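Local coordinates for MB2760 (Mycobacterium tuberculosis, PDB 2BNG), which hydrolyses long or bulky lipophilic epoxides, such as 9,10-epoxystearic acid and cholesterol 5,6-oxide, in vitro, although its physiological substrates remain unidentified, at residues Ala23-Leu28 against Thr89-Ala94; Thr35-Leu40 against Leu63-Gln68; Ile97-Val102 against Val138-Pro143. All coordinates share one frame; numbering follows the deposited sequence.

Contact 1 of 3, residues Ala23-Leu28 against Thr89-Ala94; sequences AFLNAL and TERTDA
The acidic and basic core of a limonene-epoxide-hydrolase active site lies where Leu25, from helix 13-30, meets Arg91, from strand 86-97. The two backbones keep apart, their nearest CA atoms (Leu25 and Asp93) 10.2 Å from each other, and Leu25 and the long Arg91 side chain meet between them. Both leucine methyls are used: Leu25 CD1 rests 4.0 Å from Arg91 CD, while Leu25 CD2 stands over the middle of the guanidinium face, 4.2 Å from Arg91 CZ. Leu25 can do this because its CG lies anti to the carbonyl carbon (chi1 -66°), which sends the fork toward the strand, crossing the arginine chain at about a right angle. Two residues earlier on the strand, Thr89 CG2 lies at the guanidinium edge, in its plane.

The polar work runs along the strand itself. Arg91 bends at chi3 and grips Asp93 side-on: Arg91 NE donates to the syn lone pair of Asp93 OD2 at 3.1 Å, the oxygen standing 19° out of the guanidinium plane, and Arg91 NH2 donates to Asp93 OD1 at 2.9 Å. The same NH2 also forms a salt bridge with Asp122. Asp93 is assigned as the proton donor and Asp122 as the proton acceptor.

Chemically, one leucine methyl, CD2, lies over one face of the guanidinium, whereas NE and NH2 are engaged by carboxylates; two bonds to Asp93 fix the rotation of both flat groups, and Arg91 links the two acids, consistent with the Asp-Arg-Asp arrangement of limonene epoxide hydrolases.

Contact 2 of 3, residues Thr35-Leu40 against Leu63-Gln68; sequences TVDAAL and LLRRMQ
Val36 and Leu64 mark the buried side of this helix-to-helix contact, and Asp37 and Arg65 its outer side; Val36 and Asp37 are neighbours in sequence, as are Leu64 and Arg65, so each helix presents an apolar and a charged residue together. Inside, the touch is branch to branch: Val36 CG1 lies 4.3 Å from Leu64 CD1, a light contact at the end of both side chains. What makes this side dense is the third helix beneath it, for Ala27 and Leu28 of helix 13-30 pack on Val36 and Leu64 respectively.

The outer side is partly exposed, and there a salt bridge carries the contact. Arg65 leaves its helix with CG anti to the backbone N (chi1 -178°), runs out extended and bends at chi3, which swings the guanidinium across to the carboxylate. Arg65 NH2 donates to Asp37 OD2 at 2.7 Å with an N-H...O angle of 150°. The acid lies at the guanidinium edge, close to its plane. NH2 meets OD2 nearly in line with the C-O bond, and the carboxylate and guanidinium planes are 20° apart; the bridge is single, one nitrogen to one oxygen. The same NH2 has a second acidic partner, Asp34, so a single nitrogen ties down two carboxylates of helix 33-39.

A greasy inner seam edged by a partly exposed ion pair is how the short helices 33-39 and 57-65 pack together in this NTF2-like fold.

Contact 3 of 3, residues Ile97-Val102 against Val138-Pro143; sequences IGPLRV and VALVVP
Leu140, near the C-terminal end of helix 126-139, reaches out to Pro99 and Leu100 at the turn between two sheet strands, and its side chain can be followed atom by atom. Leu140 CB starts some way off, with Pro99 O still 5.5 Å away. The first torsion is close to eclipsed (chi1 -120°), a value to be read cautiously at 2.5 Å resolution; it turns CG toward the strand, where Leu140 CG comes to 4.8 Å from Pro99 O. There the chain forks. Branch CD2 heads along the neighbouring side chain and lies 4.4 Å from Leu100 CD1. Branch CD1 does most of the touching: it sits over the face of the Pro99-Leu100 peptide, 3.3 Å from Pro99 O and 3.7 Å from Leu100 N. The same methyl meets two side chains, lying 4.1 Å from Pro99 CB and an equal 4.1 Å from Leu100 CB, so that one carbon fills the corner between the proline ring and the start of the strand.

The polar groups beneath that methyl are already engaged. Leu100 N donates to Ile97 O within the turn, and Pro99 O accepts from Lys146 NZ in the C-terminal tail. Leu100 itself, with CG anti to the backbone N (chi1 177°), packs its side chain on Leu137 of helix 126-139. On the other segment, Val138 O accepts from both Val141 N and Val142 N.

This is a surface contact, remote from the catalytic residues, in which a beta hairpin closed by a type II' turn, with Gly98 and Pro99 at its corners, rests against the C-terminal end of a helix.

The three contacts run from the centre of a small domain to its rim. The centre of contact 1 lies about 5 Å from the centre of the chain, that of contact 2 about 11 Å and that of contact 3 about 21 Å. Along the sequence, contact 2 is nested within the loop closed by contact 1, and contact 3 follows. Contacts 1 and 2, centres 13 Å apart, share a helical layer: Phe24 CE1 meets Leu40 CD2 at 3.7 Å. Contacts 1 and 3 are joined by neighbouring antiparallel strands, 86-97 and 100-113, while contacts 2 and 3 do not touch. Catalytic chemistry thus sits deep, between helices and sheet, and the hairpin end lies far from it.

Contact 1 of 3, residues Ala23-Leu28 against Thr89-Ala94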
ATOM      1  N   ALA C  23     -28.198 -17.573  -1.447  1.00 35.68           N
ATOM      2  CA  ALA C  23     -27.580 -18.815  -1.945  1.00 35.48           C
ATOM      3  C   ALA C  23     -28.574 -19.581  -2.832  1.00 34.45           C
ATOM      4  O   ALA C  23     -28.218 -20.048  -3.922  1.00 34.26           O
ATOM      5  CB  ALA C  23     -27.077 -19.676  -0.811  1.00 35.89           C
ATOM      6  N   PHE C  24     -29.831 -19.654  -2.404  1.00 33.49           N
ATOM      7  CA  PHE C  24     -30.816 -20.358  -3.196  1.00 32.95           C
ATOM      8  C   PHE C  24     -31.068 -19.733  -4.591  1.00 32.20           C
ATOM      9  O   PHE C  24     -31.076 -20.429  -5.596  1.00 31.56           O
ATOM     10  CB  PHE C  24     -32.121 -20.535  -2.419  1.00 32.80           C
ATOM     11  CG  PHE C  24     -33.263 -20.960  -3.278  1.00 31.41           C
ATOM     12  CD1 PHE C  24     -33.295 -22.238  -3.818  1.00 29.88           C
ATOM     13  CD2 PHE C  24     -34.285 -20.056  -3.580  1.00 30.44           C
ATOM     14  CE1 PHE C  24     -34.338 -22.631  -4.640  1.00 32.02           C
ATOM     15  CE2 PHE C  24     -35.349 -20.423  -4.391  1.00 32.04           C
ATOM     16  CZ  PHE C  24     -35.384 -21.726  -4.931  1.00 32.45           C
ATOM     17  N   LEU C  25     -31.266 -18.425  -4.637  1.00 32.18           N
ATOM     18  CA  LEU C  25     -31.511 -17.720  -5.897  1.00 32.11           C
ATOM     19  C   LEU C  25     -30.313 -17.742  -6.859  1.00 32.40           C
ATOM     20  O   LEU C  25     -30.505 -17.932  -8.068  1.00 32.02           O
ATOM     21  CB  LEU C  25     -32.022 -16.299  -5.641  1.00 31.60           C
ATOM     22  CG  LEU C  25     -33.417 -16.274  -4.980  1.00 32.13           C
ATOM     23  CD1 LEU C  25     -33.696 -14.878  -4.412  1.00 31.49           C
ATOM     24  CD2 LEU C  25     -34.538 -16.715  -5.939  1.00 29.96           C
ATOM     25  N   ASN C  26     -29.094 -17.601  -6.337  1.00 32.77           N
ATOM     26  CA  ASN C  26     -27.911 -17.800  -7.170  1.00 33.32           C
ATOM     27  C   ASN C  26     -27.855 -19.232  -7.674  1.00 33.23           C
ATOM     28  O   ASN C  26     -27.521 -19.476  -8.830  1.00 33.48           O
ATOM     29  CB  ASN C  26     -26.607 -17.394  -6.460  1.00 34.47           C
ATOM     30  CG  ASN C  26     -26.493 -15.868  -6.267  1.00 36.98           C
ATOM     31  OD1 ASN C  26     -26.746 -15.078  -7.187  1.00 38.41           O
ATOM     32  ND2 ASN C  26     -26.125 -15.458  -5.064  1.00 38.79           N
ATOM     33  N   ALA C  27     -28.230 -20.182  -6.827  1.00 32.97           N
ATOM     34  CA  ALA C  27     -28.211 -21.583  -7.215  1.00 33.59           C
ATOM     35  C   ALA C  27     -29.132 -21.876  -8.393  1.00 33.55           C
ATOM     36  O   ALA C  27     -28.769 -22.646  -9.280  1.00 34.65           O
ATOM     37  CB  ALA C  27     -28.548 -22.491  -6.023  1.00 33.61           C
ATOM     38  N   LEU C  28     -30.315 -21.260  -8.404  1.00 33.41           N
ATOM     39  CA  LEU C  28     -31.249 -21.368  -9.524  1.00 33.69           C
ATOM     40  C   LEU C  28     -30.667 -20.817 -10.817  1.00 33.94           C
ATOM     41  O   LEU C  28     -30.746 -21.450 -11.872  1.00 34.46           O
ATOM     42  CB  LEU C  28     -32.516 -20.587  -9.243  1.00 32.93           C
ATOM     43  CG  LEU C  28     -33.668 -21.151  -8.447  1.00 34.74           C
ATOM     44  CD1 LEU C  28     -34.715 -20.046  -8.394  1.00 33.89           C
ATOM     45  CD2 LEU C  28     -34.232 -22.415  -9.084  1.00 35.74           C
ATOM     46  N   THR C  89     -37.650  -9.600  -0.774  1.00 28.08           N
ATOM     47  CA  THR C  89     -36.741  -9.534  -1.869  1.00 27.72           C
ATOM     48  C   THR C  89     -37.341  -8.642  -2.985  1.00 27.31           C
ATOM     49  O   THR C  89     -38.513  -8.773  -3.328  1.00 27.50           O
ATOM     50  CB  THR C  89     -36.493 -11.031  -2.195  1.00 28.41           C
ATOM     51  OG1 THR C  89     -35.149 -11.347  -2.387  1.00 29.87           O
ATOM     52  CG2 THR C  89     -37.101 -11.511  -3.263  1.00 25.49           C
ATOM     53  N   GLU C  90     -36.570  -7.671  -3.479  1.00 27.11           N
ATOM     54  CA  GLU C  90     -36.969  -6.868  -4.646  1.00 26.59           C
ATOM     55  C   GLU C  90     -36.018  -7.246  -5.770  1.00 26.30           C
ATOM     56  O   GLU C  90     -34.804  -7.046  -5.647  1.00 27.06           O
ATOM     57  CB  GLU C  90     -36.899  -5.358  -4.363  1.00 27.25           C
ATOM     58  CG  GLU C  90     -37.381  -4.483  -5.536  1.00 27.19           C
ATOM     59  CD  GLU C  90     -36.921  -3.005  -5.486  1.00 29.04           C
ATOM     60  OE1 GLU C  90     -35.904  -2.668  -4.835  1.00 30.78           O
ATOM     61  OE2 GLU C  90     -37.574  -2.162  -6.131  1.00 29.10           O
ATOM     62  N   ARG C  91     -36.549  -7.834  -6.838  1.00 25.60           N
ATOM     63  CA  ARG C  91     -35.712  -8.403  -7.886  1.00 25.89           C
ATOM     64  C   ARG C  91     -36.161  -8.041  -9.292  1.00 26.57           C
ATOM     65  O   ARG C  91     -37.279  -7.566  -9.523  1.00 27.14           O
ATOM     66  CB  ARG C  91     -35.628  -9.953  -7.796  1.00 25.27           C
ATOM     67  CG  ARG C  91     -36.023 -10.558  -6.484  1.00 25.21           C
ATOM     68  CD  ARG C  91     -35.601 -11.992  -6.344  1.00 24.77           C
ATOM     69  NE  ARG C  91     -36.299 -12.937  -7.206  1.00 23.31           N
ATOM     70  CZ  ARG C  91     -37.311 -13.729  -6.826  1.00 25.21           C
ATOM     71  NH1 ARG C  91     -37.795 -13.686  -5.577  1.00 23.06           N
ATOM     72  NH2 ARG C  91     -37.851 -14.600  -7.708  1.00 22.30           N
ATOM     73  N   THR C  92     -35.252  -8.275 -10.231  1.00 27.25           N
ATOM     74  CA  THR C  92     -35.570  -8.417 -11.637  1.00 27.85           C
ATOM     75  C   THR C  92     -35.222  -9.860 -11.998  1.00 27.62           C
ATOM     76  O   THR C  92     -34.122 -10.333 -11.723  1.00 27.68           O
ATOM     77  CB  THR C  92     -34.759  -7.445 -12.506  1.00 28.67           C
ATOM     78  OG1 THR C  92     -34.994  -6.092 -12.072  1.00 30.79           O
ATOM     79  CG2 THR C  92     -35.183  -7.551 -13.944  1.00 28.48           C
ATOM     80  N   ASP C  93     -36.184 -10.569 -12.576  1.00 27.26           N
ATOM     81  CA  ASP C  93     -35.965 -11.937 -13.022  1.00 27.44           C
ATOM     82  C   ASP C  93     -35.998 -11.954 -14.548  1.00 27.60           C
ATOM     83  O   ASP C  93     -36.526 -11.041 -15.178  1.00 27.74           O
ATOM     84  CB  ASP C  93     -37.062 -12.871 -12.465  1.00 27.07           C
ATOM     85  CG  ASP C  93     -36.847 -13.252 -10.984  1.00 29.84           C
ATOM     86  OD1 ASP C  93     -37.415 -14.284 -10.566  1.00 31.90           O
ATOM     87  OD2 ASP C  93     -36.129 -12.541 -10.231  1.00 32.09           O
ATOM     88  N   ALA C  94     -35.455 -13.004 -15.136  1.00 28.29           N
ATOM     89  CA  ALA C  94     -35.593 -13.244 -16.560  1.00 29.56           C
ATOM     90  C   ALA C  94     -35.779 -14.732 -16.811  1.00 30.26           C
ATOM     91  O   ALA C  94     -35.084 -15.541 -16.206  1.00 29.67           O
ATOM     92  CB  ALA C  94     -34.367 -12.729 -17.293  1.00 29.66           C
TER

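Contact 2 of 3, residues Thr35-Leu40 against Leu63-Gln68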
ATOM      1  N   THR C  35     -27.411 -27.734  -4.568  1.00 43.66           N
ATOM      2  CA  THR C  35     -27.683 -26.652  -3.620  1.00 42.48           C
ATOM      3  C   THR C  35     -29.180 -26.304  -3.563  1.00 41.82           C
ATOM      4  O   THR C  35     -29.714 -26.030  -2.489  1.00 42.36           O
ATOM      5  CB  THR C  35     -26.838 -25.407  -3.937  1.00 41.66           C
ATOM      6  OG1 THR C  35     -25.453 -25.763  -3.882  1.00 41.95           O
ATOM      7  CG2 THR C  35     -27.114 -24.269  -2.966  1.00 39.16           C
ATOM      8  N   VAL C  36     -29.852 -26.317  -4.713  1.00 40.79           N
ATOM      9  CA  VAL C  36     -31.305 -26.125  -4.750  1.00 40.06           C
ATOM     10  C   VAL C  36     -32.015 -27.193  -3.882  1.00 41.48           C
ATOM     11  O   VAL C  36     -32.888 -26.877  -3.067  1.00 41.60           O
ATOM     12  CB  VAL C  36     -31.842 -26.135  -6.194  1.00 39.26           C
ATOM     13  CG1 VAL C  36     -33.370 -26.291  -6.202  1.00 37.92           C
ATOM     14  CG2 VAL C  36     -31.378 -24.870  -6.938  1.00 37.10           C
ATOM     15  N   ASP C  37     -31.607 -28.447  -4.048  1.00 42.89           N
ATOM     16  CA  ASP C  37     -32.085 -29.567  -3.220  1.00 44.94           C
ATOM     17  C   ASP C  37     -31.857 -29.423  -1.727  1.00 44.98           C
ATOM     18  O   ASP C  37     -32.743 -29.708  -0.926  1.00 45.80           O
ATOM     19  CB  ASP C  37     -31.409 -30.867  -3.644  1.00 46.93           C
ATOM     20  CG  ASP C  37     -32.053 -31.470  -4.840  1.00 50.36           C
ATOM     21  OD1 ASP C  37     -33.287 -31.344  -4.963  1.00 53.71           O
ATOM     22  OD2 ASP C  37     -31.345 -32.058  -5.672  1.00 55.05           O
ATOM     23  N   ALA C  38     -30.654 -29.020  -1.353  1.00 44.40           N
ATOM     24  CA  ALA C  38     -30.337 -28.778   0.048  1.00 44.56           C
ATOM     25  C   ALA C  38     -31.109 -27.579   0.624  1.00 43.34           C
ATOM     26  O   ALA C  38     -31.421 -27.571   1.817  1.00 44.57           O
ATOM     27  CB  ALA C  38     -28.845 -28.583   0.217  1.00 44.63           C
ATOM     28  N   ALA C  39     -31.428 -26.585  -0.218  1.00 41.07           N
ATOM     29  CA  ALA C  39     -32.022 -25.326   0.250  1.00 39.37           C
ATOM     30  C   ALA C  39     -33.514 -25.439   0.575  1.00 39.10           C
ATOM     31  O   ALA C  39     -34.027 -24.663   1.376  1.00 39.05           O
ATOM     32  CB  ALA C  39     -31.792 -24.216  -0.761  1.00 37.56           C
ATOM     33  N   LEU C  40     -34.215 -26.400  -0.027  1.00 38.85           N
ATOM     34  CA  LEU C  40     -35.682 -26.404   0.062  1.00 38.03           C
ATOM     35  C   LEU C  40     -36.183 -27.392   1.094  1.00 39.74           C
ATOM     36  O   LEU C  40     -35.883 -28.574   1.024  1.00 40.81           O
ATOM     37  CB  LEU C  40     -36.332 -26.679  -1.300  1.00 36.72           C
ATOM     38  CG  LEU C  40     -36.028 -25.708  -2.453  1.00 34.75           C
ATOM     39  CD1 LEU C  40     -36.714 -26.172  -3.747  1.00 32.10           C
ATOM     40  CD2 LEU C  40     -36.413 -24.268  -2.111  1.00 31.87           C
ATOM     41  N   LEU C  63     -38.783 -30.596 -10.225  1.00 41.77           N
ATOM     42  CA  LEU C  63     -39.412 -29.782 -11.271  1.00 41.76           C
ATOM     43  C   LEU C  63     -38.410 -28.780 -11.854  1.00 40.64           C
ATOM     44  O   LEU C  63     -38.255 -28.676 -13.081  1.00 40.16           O
ATOM     45  CB  LEU C  63     -40.609 -29.025 -10.716  1.00 41.52           C
ATOM     46  CG  LEU C  63     -41.583 -28.564 -11.783  1.00 44.18           C
ATOM     47  CD1 LEU C  63     -42.407 -29.736 -12.297  1.00 47.40           C
ATOM     48  CD2 LEU C  63     -42.493 -27.508 -11.221  1.00 45.45           C
ATOM     49  N   LEU C  64     -37.735 -28.059 -10.954  1.00 39.80           N
ATOM     50  CA  LEU C  64     -36.733 -27.085 -11.334  1.00 39.46           C
ATOM     51  C   LEU C  64     -35.540 -27.738 -12.019  1.00 40.55           C
ATOM     52  O   LEU C  64     -35.073 -27.259 -13.058  1.00 40.27           O
ATOM     53  CB  LEU C  64     -36.277 -26.271 -10.122  1.00 38.60           C
ATOM     54  CG  LEU C  64     -37.325 -25.311  -9.535  1.00 38.53           C
ATOM     55  CD1 LEU C  64     -36.841 -24.765  -8.201  1.00 38.33           C
ATOM     56  CD2 LEU C  64     -37.703 -24.177 -10.498  1.00 35.68           C
ATOM     57  N   ARG C  65     -35.065 -28.845 -11.456  1.00 41.90           N
ATOM     58  CA  ARG C  65     -33.994 -29.604 -12.076  1.00 43.56           C
ATOM     59  C   ARG C  65     -34.344 -29.994 -13.510  1.00 44.23           C
ATOM     60  O   ARG C  65     -33.495 -29.933 -14.403  1.00 44.51           O
ATOM     61  CB  ARG C  65     -33.640 -30.839 -11.247  1.00 44.55           C
ATOM     62  CG  ARG C  65     -32.482 -31.661 -11.814  1.00 46.19           C
ATOM     63  CD  ARG C  65     -32.257 -32.954 -11.018  1.00 48.02           C
ATOM     64  NE  ARG C  65     -31.764 -32.659  -9.667  1.00 49.26           N
ATOM     65  CZ  ARG C  65     -30.475 -32.558  -9.332  1.00 50.58           C
ATOM     66  NH1 ARG C  65     -29.524 -32.736 -10.251  1.00 49.20           N
ATOM     67  NH2 ARG C  65     -30.135 -32.274  -8.070  1.00 50.91           N
ATOM     68  N   ARG C  66     -35.595 -30.370 -13.734  1.00 45.08           N
ATOM     69  CA  ARG C  66     -35.990 -30.847 -15.047  1.00 46.21           C
ATOM     70  C   ARG C  66     -36.182 -29.752 -16.075  1.00 46.13           C
ATOM     71  O   ARG C  66     -36.382 -30.029 -17.250  1.00 46.87           O
ATOM     72  CB  ARG C  66     -37.191 -31.765 -14.953  1.00 46.90           C
ATOM     73  CG  ARG C  66     -36.745 -33.081 -14.448  1.00 47.80           C
ATOM     74  CD  ARG C  66     -37.831 -34.036 -14.380  1.00 47.85           C
ATOM     75  NE  ARG C  66     -37.319 -35.227 -13.745  1.00 47.82           N
ATOM     76  CZ  ARG C  66     -38.100 -36.167 -13.284  1.00 48.41           C
ATOM     77  NH1 ARG C  66     -39.369 -35.983 -13.454  1.00 47.45           N
ATOM     78  NH2 ARG C  66     -37.642 -37.255 -12.682  1.00 48.27           N
HETATM   79  N   MSE C  67     -36.078 -28.513 -15.644  0.44 45.67           N
HETATM   80  CA  MSE C  67     -36.181 -27.419 -16.572  1.00 47.06           C
HETATM   81  C   MSE C  67     -34.859 -27.036 -17.240  1.00 46.09           C
HETATM   82  O   MSE C  67     -34.822 -26.291 -18.232  1.00 45.85           O
HETATM   83  CB  MSE C  67     -36.813 -26.229 -15.887  1.00 45.69           C
HETATM   84  CG  MSE C  67     -38.331 -26.301 -15.945  1.00 47.26           C
HETATM   85 SE   MSE C  67     -39.021 -24.798 -14.979  1.00 53.06          SE
HETATM   86  CE  MSE C  67     -39.690 -25.648 -13.374  1.00 49.95           C
ATOM     87  N   GLN C  68     -33.781 -27.564 -16.687  1.00 45.85           N
ATOM     88  CA  GLN C  68     -32.454 -27.391 -17.210  1.00 45.77           C
ATOM     89  C   GLN C  68     -32.389 -27.660 -18.717  1.00 46.22           C
ATOM     90  O   GLN C  68     -32.847 -28.706 -19.191  1.00 46.64           O
ATOM     91  CB  GLN C  68     -31.604 -28.404 -16.496  1.00 46.31           C
ATOM     92  CG  GLN C  68     -30.273 -27.991 -16.219  1.00 47.31           C
ATOM     93  CD  GLN C  68     -29.313 -28.342 -17.247  1.00 49.55           C
ATOM     94  OE1 GLN C  68     -28.387 -27.639 -17.451  1.00 48.61           O
ATOM     95  NE2 GLN C  68     -29.485 -29.441 -17.880  1.00 50.30           N
TER

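Contact 3 of 3, residues Ile97-Val102 against Val138-Pro143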
ATOM      1  N   ILE C  97     -35.759 -18.839 -23.004  1.00 37.93           N
ATOM      2  CA  ILE C  97     -36.118 -20.029 -23.755  1.00 38.85           C
ATOM      3  C   ILE C  97     -35.492 -19.825 -25.124  1.00 40.19           C
ATOM      4  O   ILE C  97     -35.992 -19.033 -25.941  1.00 40.90           O
ATOM      5  CB  ILE C  97     -37.657 -20.187 -23.852  1.00 39.66           C
ATOM      6  CG1 ILE C  97     -38.276 -20.237 -22.451  1.00 38.83           C
ATOM      7  CG2 ILE C  97     -38.045 -21.454 -24.638  1.00 40.26           C
ATOM      8  CD1 ILE C  97     -39.603 -19.572 -22.356  1.00 39.72           C
ATOM      9  N   GLY C  98     -34.372 -20.516 -25.357  1.00 40.28           N
ATOM     10  CA  GLY C  98     -33.527 -20.274 -26.515  1.00 40.83           C
ATOM     11  C   GLY C  98     -33.175 -18.797 -26.645  1.00 41.15           C
ATOM     12  O   GLY C  98     -32.616 -18.199 -25.701  1.00 40.11           O
ATOM     13  N   PRO C  99     -33.530 -18.178 -27.802  1.00 42.18           N
ATOM     14  CA  PRO C  99     -33.150 -16.777 -28.053  1.00 41.97           C
ATOM     15  C   PRO C  99     -34.171 -15.794 -27.496  1.00 41.11           C
ATOM     16  O   PRO C  99     -33.931 -14.589 -27.537  1.00 41.40           O
ATOM     17  CB  PRO C  99     -33.122 -16.686 -29.579  1.00 43.60           C
ATOM     18  CG  PRO C  99     -34.177 -17.720 -30.042  1.00 44.44           C
ATOM     19  CD  PRO C  99     -34.310 -18.759 -28.925  1.00 43.39           C
ATOM     20  N   LEU C 100     -35.294 -16.305 -26.992  1.00 39.95           N
ATOM     21  CA  LEU C 100     -36.313 -15.475 -26.351  1.00 38.95           C
ATOM     22  C   LEU C 100     -35.984 -15.196 -24.877  1.00 37.68           C
ATOM     23  O   LEU C 100     -35.836 -16.125 -24.074  1.00 37.20           O
ATOM     24  CB  LEU C 100     -37.690 -16.141 -26.472  1.00 38.81           C
ATOM     25  CG  LEU C 100     -38.860 -15.435 -25.777  1.00 39.06           C
ATOM     26  CD1 LEU C 100     -39.100 -14.010 -26.369  1.00 38.52           C
ATOM     27  CD2 LEU C 100     -40.145 -16.299 -25.784  1.00 38.33           C
ATOM     28  N   ARG C 101     -35.869 -13.918 -24.525  1.00 37.35           N
ATOM     29  CA  ARG C 101     -35.625 -13.526 -23.146  1.00 36.08           C
ATOM     30  C   ARG C 101     -36.751 -12.643 -22.644  1.00 35.45           C
ATOM     31  O   ARG C 101     -37.059 -11.615 -23.256  1.00 36.30           O
ATOM     32  CB  ARG C 101     -34.292 -12.797 -23.033  1.00 36.83           C
ATOM     33  CG  ARG C 101     -34.051 -12.125 -21.695  1.00 36.45           C
ATOM     34  CD  ARG C 101     -32.812 -11.269 -21.788  1.00 39.93           C
ATOM     35  NE  ARG C 101     -32.441 -10.804 -20.466  1.00 41.00           N
ATOM     36  CZ  ARG C 101     -31.578 -11.433 -19.683  1.00 41.67           C
ATOM     37  NH1 ARG C 101     -30.979 -12.529 -20.122  1.00 41.95           N
ATOM     38  NH2 ARG C 101     -31.324 -10.971 -18.455  1.00 40.24           N
ATOM     39  N   VAL C 102     -37.382 -13.064 -21.551  1.00 33.71           N
ATOM     40  CA  VAL C 102     -38.512 -12.344 -20.980  1.00 33.03           C
ATOM     41  C   VAL C 102     -38.165 -11.876 -19.570  1.00 32.11           C
ATOM     42  O   VAL C 102     -37.970 -12.675 -18.653  1.00 31.06           O
ATOM     43  CB  VAL C 102     -39.804 -13.217 -20.936  1.00 33.55           C
ATOM     44  CG1 VAL C 102     -40.976 -12.431 -20.337  1.00 31.12           C
ATOM     45  CG2 VAL C 102     -40.157 -13.755 -22.332  1.00 34.08           C
ATOM     46  N   VAL C 138     -39.830  -8.685 -29.776  1.00 52.54           N
ATOM     47  CA  VAL C 138     -39.223  -7.673 -30.634  1.00 54.83           C
ATOM     48  C   VAL C 138     -37.707  -7.889 -30.763  1.00 55.43           C
ATOM     49  O   VAL C 138     -37.147  -7.774 -31.866  1.00 57.06           O
ATOM     50  CB  VAL C 138     -39.533  -6.228 -30.159  1.00 54.96           C
ATOM     51  CG1 VAL C 138     -38.613  -5.228 -30.836  1.00 55.55           C
ATOM     52  CG2 VAL C 138     -40.998  -5.872 -30.433  1.00 56.04           C
ATOM     53  N   ALA C 139     -37.056  -8.216 -29.648  1.00 54.06           N
ATOM     54  CA  ALA C 139     -35.604  -8.388 -29.638  1.00 54.87           C
ATOM     55  C   ALA C 139     -35.144  -9.620 -30.445  1.00 56.10           C
ATOM     56  O   ALA C 139     -34.017  -9.678 -30.911  1.00 56.98           O
ATOM     57  CB  ALA C 139     -35.093  -8.443 -28.231  1.00 52.60           C
ATOM     58  N   LEU C 140     -36.033 -10.579 -30.619  1.00 56.94           N
ATOM     59  CA  LEU C 140     -35.853 -11.741 -31.480  1.00 58.84           C
ATOM     60  C   LEU C 140     -35.558 -11.390 -32.928  1.00 62.35           C
ATOM     61  O   LEU C 140     -35.014 -12.204 -33.684  1.00 63.31           O
ATOM     62  CB  LEU C 140     -37.145 -12.547 -31.490  1.00 58.69           C
ATOM     63  CG  LEU C 140     -37.206 -13.987 -31.014  1.00 57.44           C
ATOM     64  CD1 LEU C 140     -36.355 -14.173 -29.787  1.00 55.92           C
ATOM     65  CD2 LEU C 140     -38.654 -14.379 -30.774  1.00 56.56           C
ATOM     66  N   VAL C 141     -35.967 -10.145 -33.291  1.00 64.61           N
ATOM     67  CA  VAL C 141     -35.953  -9.683 -34.661  1.00 67.97           C
ATOM     68  C   VAL C 141     -34.966  -8.511 -34.743  1.00 69.35           C
ATOM     69  O   VAL C 141     -34.251  -8.347 -35.730  1.00 71.73           O
ATOM     70  CB  VAL C 141     -37.396  -9.264 -35.036  1.00 69.18           C
ATOM     71  CG1 VAL C 141     -37.424  -8.401 -36.124  1.00 71.64           C
ATOM     72  CG2 VAL C 141     -38.197 -10.395 -35.439  1.00 69.53           C
ATOM     73  N   VAL C 142     -34.934  -7.707 -33.686  1.00 68.75           N
ATOM     74  CA  VAL C 142     -33.976  -6.615 -33.544  1.00 69.93           C
ATOM     75  C   VAL C 142     -33.142  -6.904 -32.292  1.00 68.62           C
ATOM     76  O   VAL C 142     -33.473  -6.430 -31.197  1.00 67.42           O
ATOM     77  CB  VAL C 142     -34.672  -5.233 -33.377  1.00 70.44           C
ATOM     78  CG1 VAL C 142     -33.665  -4.107 -33.559  1.00 71.46           C
ATOM     79  CG2 VAL C 142     -35.841  -5.082 -34.342  1.00 71.90           C
ATOM     80  N   PRO C 143     -32.057  -7.691 -32.440  1.00 69.08           N
ATOM     81  CA  PRO C 143     -31.277  -8.103 -31.266  1.00 67.46           C
ATOM     82  C   PRO C 143     -30.782  -6.923 -30.468  1.00 67.57           C
ATOM     83  O   PRO C 143     -30.206  -7.070 -29.432  1.00 66.53           O
ATOM     84  CB  PRO C 143     -30.082  -8.859 -31.848  1.00 68.20           C
ATOM     85  CG  PRO C 143     -30.273  -8.924 -33.290  1.00 70.20           C
ATOM     86  CD  PRO C 143     -31.524  -8.235 -33.699  1.00 70.82           C
TER